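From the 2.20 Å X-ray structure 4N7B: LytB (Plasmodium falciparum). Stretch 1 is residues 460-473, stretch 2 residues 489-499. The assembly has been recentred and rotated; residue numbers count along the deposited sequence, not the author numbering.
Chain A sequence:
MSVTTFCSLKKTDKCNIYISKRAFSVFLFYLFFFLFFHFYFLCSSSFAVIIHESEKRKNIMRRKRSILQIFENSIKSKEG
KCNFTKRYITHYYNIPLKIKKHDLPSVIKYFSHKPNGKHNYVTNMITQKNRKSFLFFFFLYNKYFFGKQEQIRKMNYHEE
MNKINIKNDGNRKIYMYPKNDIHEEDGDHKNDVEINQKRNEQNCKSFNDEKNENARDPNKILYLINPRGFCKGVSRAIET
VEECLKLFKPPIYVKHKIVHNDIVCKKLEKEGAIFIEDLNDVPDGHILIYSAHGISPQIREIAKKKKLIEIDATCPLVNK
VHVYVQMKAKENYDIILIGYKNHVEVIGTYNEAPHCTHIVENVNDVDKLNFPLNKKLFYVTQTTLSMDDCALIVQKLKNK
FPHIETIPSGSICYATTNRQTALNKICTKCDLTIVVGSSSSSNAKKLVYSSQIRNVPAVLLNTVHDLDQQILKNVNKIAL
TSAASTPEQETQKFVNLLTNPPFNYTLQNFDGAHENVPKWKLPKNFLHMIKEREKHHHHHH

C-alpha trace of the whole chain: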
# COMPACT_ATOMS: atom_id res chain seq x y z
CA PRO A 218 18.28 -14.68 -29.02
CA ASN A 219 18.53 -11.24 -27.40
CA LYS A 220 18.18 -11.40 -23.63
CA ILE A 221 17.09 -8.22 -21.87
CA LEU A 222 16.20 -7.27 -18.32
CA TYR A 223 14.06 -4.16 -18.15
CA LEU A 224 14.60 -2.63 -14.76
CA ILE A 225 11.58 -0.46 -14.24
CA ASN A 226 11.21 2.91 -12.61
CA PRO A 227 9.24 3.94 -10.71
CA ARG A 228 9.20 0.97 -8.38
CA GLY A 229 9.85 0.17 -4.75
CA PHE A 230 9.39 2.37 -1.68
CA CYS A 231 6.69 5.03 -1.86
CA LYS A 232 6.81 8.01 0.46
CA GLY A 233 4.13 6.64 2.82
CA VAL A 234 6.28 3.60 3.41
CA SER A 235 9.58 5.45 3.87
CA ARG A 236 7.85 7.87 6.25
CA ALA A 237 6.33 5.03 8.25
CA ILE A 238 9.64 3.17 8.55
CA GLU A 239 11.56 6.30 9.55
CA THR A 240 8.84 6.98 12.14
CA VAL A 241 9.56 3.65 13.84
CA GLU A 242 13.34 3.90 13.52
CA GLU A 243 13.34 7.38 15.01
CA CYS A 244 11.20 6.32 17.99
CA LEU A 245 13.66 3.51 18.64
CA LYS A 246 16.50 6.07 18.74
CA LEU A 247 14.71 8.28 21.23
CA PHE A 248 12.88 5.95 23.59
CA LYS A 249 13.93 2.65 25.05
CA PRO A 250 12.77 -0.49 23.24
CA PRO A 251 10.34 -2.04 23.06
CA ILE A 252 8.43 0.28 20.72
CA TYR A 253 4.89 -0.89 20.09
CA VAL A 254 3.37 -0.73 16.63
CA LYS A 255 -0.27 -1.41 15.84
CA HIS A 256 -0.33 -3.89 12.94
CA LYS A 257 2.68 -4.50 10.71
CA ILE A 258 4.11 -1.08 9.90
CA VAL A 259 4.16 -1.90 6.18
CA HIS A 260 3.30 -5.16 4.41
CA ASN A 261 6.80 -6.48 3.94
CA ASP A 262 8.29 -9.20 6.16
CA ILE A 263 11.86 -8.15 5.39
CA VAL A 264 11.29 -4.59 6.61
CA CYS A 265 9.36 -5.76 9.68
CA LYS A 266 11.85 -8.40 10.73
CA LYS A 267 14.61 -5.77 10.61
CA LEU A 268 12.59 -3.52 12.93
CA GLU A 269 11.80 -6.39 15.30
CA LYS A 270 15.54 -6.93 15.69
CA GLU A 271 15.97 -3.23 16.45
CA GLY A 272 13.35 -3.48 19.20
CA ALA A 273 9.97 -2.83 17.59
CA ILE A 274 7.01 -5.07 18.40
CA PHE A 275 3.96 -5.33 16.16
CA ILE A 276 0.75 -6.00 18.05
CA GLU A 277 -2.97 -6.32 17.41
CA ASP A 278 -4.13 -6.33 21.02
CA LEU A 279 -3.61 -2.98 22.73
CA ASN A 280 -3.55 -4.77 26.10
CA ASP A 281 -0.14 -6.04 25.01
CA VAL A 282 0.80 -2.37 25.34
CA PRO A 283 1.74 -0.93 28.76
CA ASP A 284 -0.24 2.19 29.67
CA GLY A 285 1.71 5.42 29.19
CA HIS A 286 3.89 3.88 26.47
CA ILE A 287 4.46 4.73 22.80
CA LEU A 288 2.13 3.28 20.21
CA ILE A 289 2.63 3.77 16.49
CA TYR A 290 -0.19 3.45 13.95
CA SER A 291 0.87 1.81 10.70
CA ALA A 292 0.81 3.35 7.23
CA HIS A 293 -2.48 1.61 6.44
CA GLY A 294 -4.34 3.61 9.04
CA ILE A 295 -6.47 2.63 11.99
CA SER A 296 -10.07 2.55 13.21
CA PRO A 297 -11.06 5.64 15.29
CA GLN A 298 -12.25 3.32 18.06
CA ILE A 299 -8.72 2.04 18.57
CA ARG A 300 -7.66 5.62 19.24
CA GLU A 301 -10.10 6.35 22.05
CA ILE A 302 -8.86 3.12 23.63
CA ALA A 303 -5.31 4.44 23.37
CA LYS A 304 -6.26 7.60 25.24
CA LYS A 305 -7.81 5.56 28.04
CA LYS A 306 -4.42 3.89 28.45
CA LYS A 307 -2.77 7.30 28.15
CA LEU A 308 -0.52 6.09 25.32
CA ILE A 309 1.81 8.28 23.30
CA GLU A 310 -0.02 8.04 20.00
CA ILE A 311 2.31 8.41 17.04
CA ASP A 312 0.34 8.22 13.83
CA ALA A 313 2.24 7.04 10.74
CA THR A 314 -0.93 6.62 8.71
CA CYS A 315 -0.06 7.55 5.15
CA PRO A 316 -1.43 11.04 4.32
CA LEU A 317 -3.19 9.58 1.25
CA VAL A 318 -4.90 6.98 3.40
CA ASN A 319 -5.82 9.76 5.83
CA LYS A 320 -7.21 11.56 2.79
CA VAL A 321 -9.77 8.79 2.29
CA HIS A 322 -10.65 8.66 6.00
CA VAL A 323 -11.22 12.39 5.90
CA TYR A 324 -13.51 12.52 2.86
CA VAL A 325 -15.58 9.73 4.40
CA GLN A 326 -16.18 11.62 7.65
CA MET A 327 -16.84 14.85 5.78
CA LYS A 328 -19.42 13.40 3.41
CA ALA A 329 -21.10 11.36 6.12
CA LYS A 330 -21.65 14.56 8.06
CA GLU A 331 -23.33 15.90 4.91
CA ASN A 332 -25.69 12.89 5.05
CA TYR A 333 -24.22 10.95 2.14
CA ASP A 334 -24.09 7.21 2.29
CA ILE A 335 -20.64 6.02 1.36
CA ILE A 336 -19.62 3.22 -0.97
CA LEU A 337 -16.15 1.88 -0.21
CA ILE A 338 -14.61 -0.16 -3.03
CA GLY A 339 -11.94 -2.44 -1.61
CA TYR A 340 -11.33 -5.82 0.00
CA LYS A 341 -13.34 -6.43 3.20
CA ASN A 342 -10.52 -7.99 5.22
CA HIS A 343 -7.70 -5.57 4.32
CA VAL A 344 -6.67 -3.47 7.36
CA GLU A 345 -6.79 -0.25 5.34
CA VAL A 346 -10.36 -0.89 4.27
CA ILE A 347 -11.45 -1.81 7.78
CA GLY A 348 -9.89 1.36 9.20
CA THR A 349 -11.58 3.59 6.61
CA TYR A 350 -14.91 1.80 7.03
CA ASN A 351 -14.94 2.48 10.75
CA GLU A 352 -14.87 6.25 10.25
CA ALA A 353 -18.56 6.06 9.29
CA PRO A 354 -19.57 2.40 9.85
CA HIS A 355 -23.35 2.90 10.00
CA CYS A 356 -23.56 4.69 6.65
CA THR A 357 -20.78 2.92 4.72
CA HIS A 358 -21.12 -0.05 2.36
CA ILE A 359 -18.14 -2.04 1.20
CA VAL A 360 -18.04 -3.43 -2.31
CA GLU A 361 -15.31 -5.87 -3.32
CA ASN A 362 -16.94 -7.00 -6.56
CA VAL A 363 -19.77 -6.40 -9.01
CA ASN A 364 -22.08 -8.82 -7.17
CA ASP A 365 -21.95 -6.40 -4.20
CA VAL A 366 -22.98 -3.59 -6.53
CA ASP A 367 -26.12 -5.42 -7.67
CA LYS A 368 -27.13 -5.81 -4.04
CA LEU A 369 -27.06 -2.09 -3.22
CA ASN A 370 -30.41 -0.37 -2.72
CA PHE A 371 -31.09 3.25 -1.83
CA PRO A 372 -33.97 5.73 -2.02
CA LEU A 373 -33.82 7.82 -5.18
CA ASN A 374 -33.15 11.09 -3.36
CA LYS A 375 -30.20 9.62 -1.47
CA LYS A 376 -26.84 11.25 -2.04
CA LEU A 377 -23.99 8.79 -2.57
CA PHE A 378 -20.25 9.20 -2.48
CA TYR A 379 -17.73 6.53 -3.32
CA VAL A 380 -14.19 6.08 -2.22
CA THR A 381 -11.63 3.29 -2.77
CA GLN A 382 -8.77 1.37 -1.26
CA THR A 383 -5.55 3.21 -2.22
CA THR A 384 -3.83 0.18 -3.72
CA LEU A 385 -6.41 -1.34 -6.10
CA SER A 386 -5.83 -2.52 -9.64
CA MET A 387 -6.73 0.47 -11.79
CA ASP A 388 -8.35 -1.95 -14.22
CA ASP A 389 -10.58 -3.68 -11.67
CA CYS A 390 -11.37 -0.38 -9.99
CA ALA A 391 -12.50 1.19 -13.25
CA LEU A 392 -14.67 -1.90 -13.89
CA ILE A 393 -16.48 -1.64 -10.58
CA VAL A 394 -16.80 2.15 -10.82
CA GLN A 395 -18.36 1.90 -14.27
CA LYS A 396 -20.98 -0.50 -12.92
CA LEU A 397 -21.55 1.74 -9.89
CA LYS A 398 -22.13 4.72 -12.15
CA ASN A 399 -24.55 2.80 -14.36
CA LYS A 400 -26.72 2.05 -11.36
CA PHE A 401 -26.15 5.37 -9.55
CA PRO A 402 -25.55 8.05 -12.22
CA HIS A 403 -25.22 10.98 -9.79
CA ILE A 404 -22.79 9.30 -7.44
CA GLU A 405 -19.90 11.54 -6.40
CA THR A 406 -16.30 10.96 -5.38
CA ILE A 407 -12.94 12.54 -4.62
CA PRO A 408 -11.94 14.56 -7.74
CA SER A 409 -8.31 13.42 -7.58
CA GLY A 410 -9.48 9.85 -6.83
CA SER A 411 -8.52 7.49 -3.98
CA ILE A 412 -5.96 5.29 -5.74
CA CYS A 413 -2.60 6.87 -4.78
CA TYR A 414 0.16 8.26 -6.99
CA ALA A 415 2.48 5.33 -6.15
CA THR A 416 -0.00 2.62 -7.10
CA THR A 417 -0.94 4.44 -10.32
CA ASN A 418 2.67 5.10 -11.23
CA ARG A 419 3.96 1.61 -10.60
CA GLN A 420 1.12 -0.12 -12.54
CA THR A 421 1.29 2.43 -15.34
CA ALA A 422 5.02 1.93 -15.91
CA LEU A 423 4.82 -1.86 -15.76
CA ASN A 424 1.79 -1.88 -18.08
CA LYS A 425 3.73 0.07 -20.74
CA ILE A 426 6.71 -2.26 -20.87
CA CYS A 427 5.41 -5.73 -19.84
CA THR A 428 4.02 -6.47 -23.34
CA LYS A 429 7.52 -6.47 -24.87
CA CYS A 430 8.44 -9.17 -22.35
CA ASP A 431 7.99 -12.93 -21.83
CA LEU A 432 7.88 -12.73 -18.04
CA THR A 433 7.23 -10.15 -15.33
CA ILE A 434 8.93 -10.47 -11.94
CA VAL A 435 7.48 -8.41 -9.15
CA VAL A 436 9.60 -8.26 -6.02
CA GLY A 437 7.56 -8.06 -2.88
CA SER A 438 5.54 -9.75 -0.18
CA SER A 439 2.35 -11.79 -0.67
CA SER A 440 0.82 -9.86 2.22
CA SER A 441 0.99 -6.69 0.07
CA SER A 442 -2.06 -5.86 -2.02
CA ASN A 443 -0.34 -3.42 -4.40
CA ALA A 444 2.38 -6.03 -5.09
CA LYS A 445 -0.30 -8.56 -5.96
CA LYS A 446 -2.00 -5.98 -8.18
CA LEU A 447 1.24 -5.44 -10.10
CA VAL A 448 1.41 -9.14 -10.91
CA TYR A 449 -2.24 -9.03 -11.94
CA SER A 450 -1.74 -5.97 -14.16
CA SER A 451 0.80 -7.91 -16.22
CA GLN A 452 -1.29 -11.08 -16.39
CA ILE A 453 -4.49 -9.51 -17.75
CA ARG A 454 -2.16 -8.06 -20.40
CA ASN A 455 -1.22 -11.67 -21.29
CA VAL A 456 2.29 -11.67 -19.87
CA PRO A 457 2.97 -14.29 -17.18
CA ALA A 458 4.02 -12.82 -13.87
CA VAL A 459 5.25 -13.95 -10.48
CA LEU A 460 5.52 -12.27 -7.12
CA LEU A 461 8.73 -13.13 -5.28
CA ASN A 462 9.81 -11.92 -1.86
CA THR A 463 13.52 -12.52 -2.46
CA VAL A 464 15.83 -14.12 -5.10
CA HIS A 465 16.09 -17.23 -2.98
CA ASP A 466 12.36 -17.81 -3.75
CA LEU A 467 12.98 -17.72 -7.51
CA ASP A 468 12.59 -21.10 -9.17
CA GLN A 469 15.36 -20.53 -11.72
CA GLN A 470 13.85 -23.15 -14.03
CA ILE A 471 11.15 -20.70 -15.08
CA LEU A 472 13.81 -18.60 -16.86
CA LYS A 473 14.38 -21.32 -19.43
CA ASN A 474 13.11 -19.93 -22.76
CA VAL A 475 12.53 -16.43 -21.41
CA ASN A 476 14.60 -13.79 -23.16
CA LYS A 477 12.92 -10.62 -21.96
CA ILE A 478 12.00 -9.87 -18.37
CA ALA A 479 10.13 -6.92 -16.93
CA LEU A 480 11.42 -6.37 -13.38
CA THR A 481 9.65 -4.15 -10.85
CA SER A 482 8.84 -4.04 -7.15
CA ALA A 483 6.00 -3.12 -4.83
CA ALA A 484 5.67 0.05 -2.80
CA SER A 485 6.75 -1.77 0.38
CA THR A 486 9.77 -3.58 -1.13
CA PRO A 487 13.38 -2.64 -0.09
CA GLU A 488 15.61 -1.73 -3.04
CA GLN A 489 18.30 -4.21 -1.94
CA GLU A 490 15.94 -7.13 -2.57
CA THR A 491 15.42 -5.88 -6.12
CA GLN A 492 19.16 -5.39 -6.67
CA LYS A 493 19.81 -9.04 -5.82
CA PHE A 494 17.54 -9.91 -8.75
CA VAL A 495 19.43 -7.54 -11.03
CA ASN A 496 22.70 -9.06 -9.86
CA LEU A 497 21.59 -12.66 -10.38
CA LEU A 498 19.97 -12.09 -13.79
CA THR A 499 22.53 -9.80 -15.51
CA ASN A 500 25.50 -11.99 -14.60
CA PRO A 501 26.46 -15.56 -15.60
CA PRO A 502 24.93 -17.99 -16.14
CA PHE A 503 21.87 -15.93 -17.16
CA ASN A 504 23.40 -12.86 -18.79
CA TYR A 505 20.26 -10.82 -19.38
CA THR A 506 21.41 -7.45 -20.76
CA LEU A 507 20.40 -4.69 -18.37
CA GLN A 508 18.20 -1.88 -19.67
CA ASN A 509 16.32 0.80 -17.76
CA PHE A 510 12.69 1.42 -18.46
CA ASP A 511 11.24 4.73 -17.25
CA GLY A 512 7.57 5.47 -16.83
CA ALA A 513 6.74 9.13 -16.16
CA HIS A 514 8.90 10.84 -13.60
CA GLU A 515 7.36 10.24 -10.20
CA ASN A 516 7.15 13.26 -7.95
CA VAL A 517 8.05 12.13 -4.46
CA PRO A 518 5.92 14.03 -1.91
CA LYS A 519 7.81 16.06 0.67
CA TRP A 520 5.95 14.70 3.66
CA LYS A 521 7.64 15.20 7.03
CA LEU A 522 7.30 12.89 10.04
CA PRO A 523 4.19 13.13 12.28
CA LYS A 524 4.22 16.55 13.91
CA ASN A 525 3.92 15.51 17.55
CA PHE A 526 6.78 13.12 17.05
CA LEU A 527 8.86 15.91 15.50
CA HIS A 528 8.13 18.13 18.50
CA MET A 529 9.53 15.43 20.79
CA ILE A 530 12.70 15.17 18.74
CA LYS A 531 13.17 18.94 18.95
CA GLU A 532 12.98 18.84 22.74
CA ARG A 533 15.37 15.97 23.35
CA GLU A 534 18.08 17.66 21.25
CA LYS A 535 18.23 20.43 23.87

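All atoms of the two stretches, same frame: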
# COMPACT_ATOMS: atom_id res chain seq x y z
N LEU A 460 5.19 -13.12 -8.23
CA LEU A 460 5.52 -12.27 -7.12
C LEU A 460 6.51 -13.03 -6.26
O LEU A 460 6.21 -14.13 -5.82
CB LEU A 460 4.27 -11.99 -6.31
CG LEU A 460 4.53 -11.17 -5.06
CD1 LEU A 460 4.97 -9.77 -5.46
CD2 LEU A 460 3.27 -11.12 -4.23
N LEU A 461 7.68 -12.46 -6.04
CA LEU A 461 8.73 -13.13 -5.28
C LEU A 461 9.28 -12.19 -4.20
O LEU A 461 9.59 -11.03 -4.48
CB LEU A 461 9.87 -13.57 -6.21
CG LEU A 461 9.48 -14.57 -7.30
CD1 LEU A 461 10.68 -14.81 -8.21
CD2 LEU A 461 8.99 -15.87 -6.69
N ASN A 462 9.40 -12.71 -2.99
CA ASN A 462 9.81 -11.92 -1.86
C ASN A 462 11.30 -11.61 -1.96
O ASN A 462 11.73 -10.49 -1.66
CB ASN A 462 9.49 -12.67 -0.56
CG ASN A 462 9.51 -11.78 0.67
OD1 ASN A 462 8.95 -10.68 0.68
ND2 ASN A 462 10.16 -12.25 1.72
N THR A 463 12.06 -12.60 -2.42
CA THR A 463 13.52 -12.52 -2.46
C THR A 463 14.05 -13.45 -3.57
O THR A 463 13.33 -14.37 -3.98
CB THR A 463 14.10 -12.93 -1.09
OG1 THR A 463 15.51 -12.73 -1.09
CG2 THR A 463 13.86 -14.38 -0.82
N VAL A 464 15.28 -13.24 -4.05
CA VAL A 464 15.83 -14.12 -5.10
C VAL A 464 15.86 -15.57 -4.72
O VAL A 464 15.78 -16.43 -5.58
CB VAL A 464 17.28 -13.82 -5.52
CG1 VAL A 464 17.31 -12.72 -6.53
CG2 VAL A 464 18.14 -13.53 -4.30
N HIS A 465 16.05 -15.85 -3.44
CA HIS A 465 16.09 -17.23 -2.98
C HIS A 465 14.78 -17.93 -3.37
O HIS A 465 14.80 -19.14 -3.64
CB HIS A 465 16.32 -17.31 -1.47
CG HIS A 465 16.33 -18.71 -0.94
ND1 HIS A 465 17.44 -19.53 -1.00
CD2 HIS A 465 15.36 -19.44 -0.33
CE1 HIS A 465 17.16 -20.70 -0.45
NE2 HIS A 465 15.90 -20.67 -0.04
N ASP A 466 13.67 -17.20 -3.42
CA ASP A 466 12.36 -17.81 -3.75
C ASP A 466 12.19 -18.05 -5.24
O ASP A 466 11.22 -18.67 -5.66
CB ASP A 466 11.19 -16.94 -3.28
CG ASP A 466 11.18 -16.70 -1.77
OD1 ASP A 466 11.34 -17.66 -0.99
OD2 ASP A 466 11.00 -15.53 -1.37
N LEU A 467 13.10 -17.55 -6.07
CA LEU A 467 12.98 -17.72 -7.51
C LEU A 467 13.30 -19.17 -7.88
O LEU A 467 14.37 -19.68 -7.54
CB LEU A 467 13.91 -16.77 -8.26
CG LEU A 467 14.12 -16.99 -9.76
CD1 LEU A 467 12.84 -16.76 -10.55
CD2 LEU A 467 15.26 -16.08 -10.26
N ASP A 468 12.36 -19.81 -8.55
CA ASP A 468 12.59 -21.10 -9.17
C ASP A 468 13.23 -20.83 -10.51
O ASP A 468 12.53 -20.51 -11.48
CB ASP A 468 11.27 -21.82 -9.38
CG ASP A 468 11.42 -23.09 -10.18
OD1 ASP A 468 12.58 -23.47 -10.48
OD2 ASP A 468 10.39 -23.74 -10.48
N GLN A 469 14.56 -20.95 -10.56
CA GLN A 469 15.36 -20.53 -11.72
C GLN A 469 15.02 -21.28 -13.01
O GLN A 469 15.43 -20.88 -14.10
CB GLN A 469 16.85 -20.65 -11.39
CG GLN A 469 17.28 -19.59 -10.36
CD GLN A 469 18.72 -19.72 -9.88
OE1 GLN A 469 19.59 -20.24 -10.59
NE2 GLN A 469 18.98 -19.25 -8.67
N GLN A 470 14.26 -22.36 -12.87
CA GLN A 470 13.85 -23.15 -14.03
C GLN A 470 12.88 -22.37 -14.89
O GLN A 470 12.76 -22.64 -16.08
CB GLN A 470 13.17 -24.46 -13.60
CG GLN A 470 14.15 -25.56 -13.23
CD GLN A 470 15.18 -25.84 -14.34
OE1 GLN A 470 14.82 -26.29 -15.44
NE2 GLN A 470 16.45 -25.57 -14.05
N ILE A 471 12.17 -21.41 -14.31
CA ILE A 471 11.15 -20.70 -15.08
C ILE A 471 11.78 -19.67 -16.01
O ILE A 471 11.05 -18.97 -16.71
CB ILE A 471 10.13 -19.97 -14.18
CG1 ILE A 471 10.73 -18.67 -13.65
CG2 ILE A 471 9.66 -20.88 -13.06
CD1 ILE A 471 9.78 -17.88 -12.80
N LEU A 472 13.10 -19.55 -15.99
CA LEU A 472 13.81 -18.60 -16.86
C LEU A 472 14.23 -19.29 -18.15
O LEU A 472 14.73 -18.64 -19.08
CB LEU A 472 15.04 -18.06 -16.16
CG LEU A 472 14.85 -17.30 -14.85
CD1 LEU A 472 16.21 -17.11 -14.17
CD2 LEU A 472 14.18 -15.98 -15.12
N LYS A 473 14.06 -20.60 -18.22
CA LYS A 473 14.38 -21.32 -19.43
C LYS A 473 13.41 -20.82 -20.50
O LYS A 473 12.20 -20.75 -20.26
CB LYS A 473 14.26 -22.84 -19.23
CG LYS A 473 15.38 -23.62 -19.90
CD LYS A 473 14.87 -24.82 -20.70
CE LYS A 473 15.08 -26.14 -19.97
NZ LYS A 473 14.66 -27.30 -20.80
N GLN A 489 17.31 -3.13 -1.96
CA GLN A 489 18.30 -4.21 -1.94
C GLN A 489 17.72 -5.54 -2.45
O GLN A 489 18.41 -6.30 -3.14
CB GLN A 489 18.89 -4.44 -0.55
CG GLN A 489 20.22 -5.25 -0.60
CD GLN A 489 20.68 -5.80 0.77
OE1 GLN A 489 20.03 -5.57 1.80
NE2 GLN A 489 21.79 -6.54 0.77
N GLU A 490 16.47 -5.84 -2.12
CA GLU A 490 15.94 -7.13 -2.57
C GLU A 490 15.85 -7.13 -4.10
O GLU A 490 16.14 -8.13 -4.75
CB GLU A 490 14.62 -7.46 -1.92
CG GLU A 490 14.74 -7.64 -0.43
CD GLU A 490 15.74 -8.73 -0.03
OE1 GLU A 490 15.99 -9.67 -0.81
OE2 GLU A 490 16.29 -8.63 1.09
N THR A 491 15.52 -5.98 -4.67
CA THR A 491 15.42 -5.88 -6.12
C THR A 491 16.79 -5.93 -6.78
O THR A 491 16.93 -6.49 -7.87
CB THR A 491 14.70 -4.59 -6.53
OG1 THR A 491 13.40 -4.57 -5.94
CG2 THR A 491 14.54 -4.52 -8.04
N GLN A 492 17.81 -5.36 -6.13
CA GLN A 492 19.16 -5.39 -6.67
C GLN A 492 19.72 -6.81 -6.75
O GLN A 492 20.47 -7.14 -7.68
CB GLN A 492 20.11 -4.50 -5.84
CG GLN A 492 19.71 -3.05 -5.88
CD GLN A 492 19.85 -2.47 -7.29
OE1 GLN A 492 20.47 -3.08 -8.17
NE2 GLN A 492 19.27 -1.28 -7.50
N LYS A 493 19.37 -7.65 -5.79
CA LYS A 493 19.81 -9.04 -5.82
C LYS A 493 19.28 -9.73 -7.09
O LYS A 493 19.96 -10.55 -7.70
CB LYS A 493 19.31 -9.77 -4.58
CG LYS A 493 19.82 -9.20 -3.27
CD LYS A 493 19.53 -10.15 -2.11
CE LYS A 493 20.02 -9.56 -0.79
NZ LYS A 493 19.92 -10.52 0.37
N PHE A 494 18.06 -9.40 -7.49
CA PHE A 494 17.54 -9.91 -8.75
C PHE A 494 18.38 -9.40 -9.92
O PHE A 494 18.78 -10.17 -10.79
CB PHE A 494 16.07 -9.54 -8.94
CG PHE A 494 15.11 -10.51 -8.29
CD1 PHE A 494 14.74 -11.69 -8.93
CD2 PHE A 494 14.58 -10.26 -7.03
CE1 PHE A 494 13.85 -12.58 -8.33
CE2 PHE A 494 13.70 -11.16 -6.42
CZ PHE A 494 13.34 -12.31 -7.08
N VAL A 495 18.66 -8.10 -9.93
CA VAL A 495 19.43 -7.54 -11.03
C VAL A 495 20.78 -8.25 -11.07
O VAL A 495 21.25 -8.64 -12.13
CB VAL A 495 19.64 -6.04 -10.85
CG1 VAL A 495 20.68 -5.53 -11.84
CG2 VAL A 495 18.31 -5.33 -10.99
N ASN A 496 21.39 -8.43 -9.91
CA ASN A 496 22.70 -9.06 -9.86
C ASN A 496 22.68 -10.51 -10.37
O ASN A 496 23.52 -10.91 -11.16
CB ASN A 496 23.26 -8.98 -8.44
CG ASN A 496 24.49 -9.85 -8.25
OD1 ASN A 496 25.61 -9.46 -8.58
ND2 ASN A 496 24.27 -11.06 -7.75
N LEU A 497 21.70 -11.29 -9.93
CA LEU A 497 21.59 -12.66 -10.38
C LEU A 497 21.35 -12.73 -11.89
O LEU A 497 22.03 -13.47 -12.58
CB LEU A 497 20.43 -13.33 -9.65
CG LEU A 497 20.10 -14.77 -10.06
CD1 LEU A 497 21.16 -15.70 -9.54
CD2 LEU A 497 18.70 -15.17 -9.58
N LEU A 498 20.41 -11.95 -12.40
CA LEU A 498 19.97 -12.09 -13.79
C LEU A 498 20.90 -11.52 -14.86
O LEU A 498 20.91 -12.02 -15.98
CB LEU A 498 18.57 -11.48 -13.96
CG LEU A 498 17.45 -12.23 -13.20
CD1 LEU A 498 16.14 -11.48 -13.28
CD2 LEU A 498 17.27 -13.64 -13.72
N THR A 499 21.66 -10.47 -14.52
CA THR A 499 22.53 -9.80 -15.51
C THR A 499 23.94 -10.39 -15.56
O THR A 499 24.73 -10.06 -16.43
CB THR A 499 22.65 -8.29 -15.21
OG1 THR A 499 23.34 -8.10 -13.97
CG2 THR A 499 21.28 -7.65 -15.10
O HOH W 1 15.99 -10.62 -3.17

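A mainly apolar contact packs an irregular segment, a strand end followed by two 3-10 turns, against one side of a helix, with F494 and V464 at its centre and a water-mediated polar link at one end. V464 CG1 lies 3.5 Å from the centroid of the F494 ring and only 10° off the ring normal, a CH-pi contact over the face. The backbone closes in as well: V464 N is 3.5 Å from F494 CE2. L461 CB (3.8 Å to F494 CZ) and L467 CB (4.2 Å to F494 CE1) approach the same ring obliquely. One helical turn on from K493, L497 meets L467, CD2 to CD2 at 3.6 Å, and L472 CD1 reaches L498 CD2 at 3.7 Å, extending the apolar row along the helix. V464 CG1 also rests 3.6 Å from K493 O, an oxygen already engaged by L497 N at 2.9 Å within the helix. No clear direct hydrogen bond joins the stretches; instead water 1 accepts from V464 N (2.9 Å) and donates to E490 O (3.0 Å) and E490 OE1 (2.5 Å). T463 OG1 stands 3.1 Å from E490 OE1. The 3-10 turn that presents V464 is held by D466 N to T463 O (2.9 Å) and L467 N to V464 O (2.9 Å).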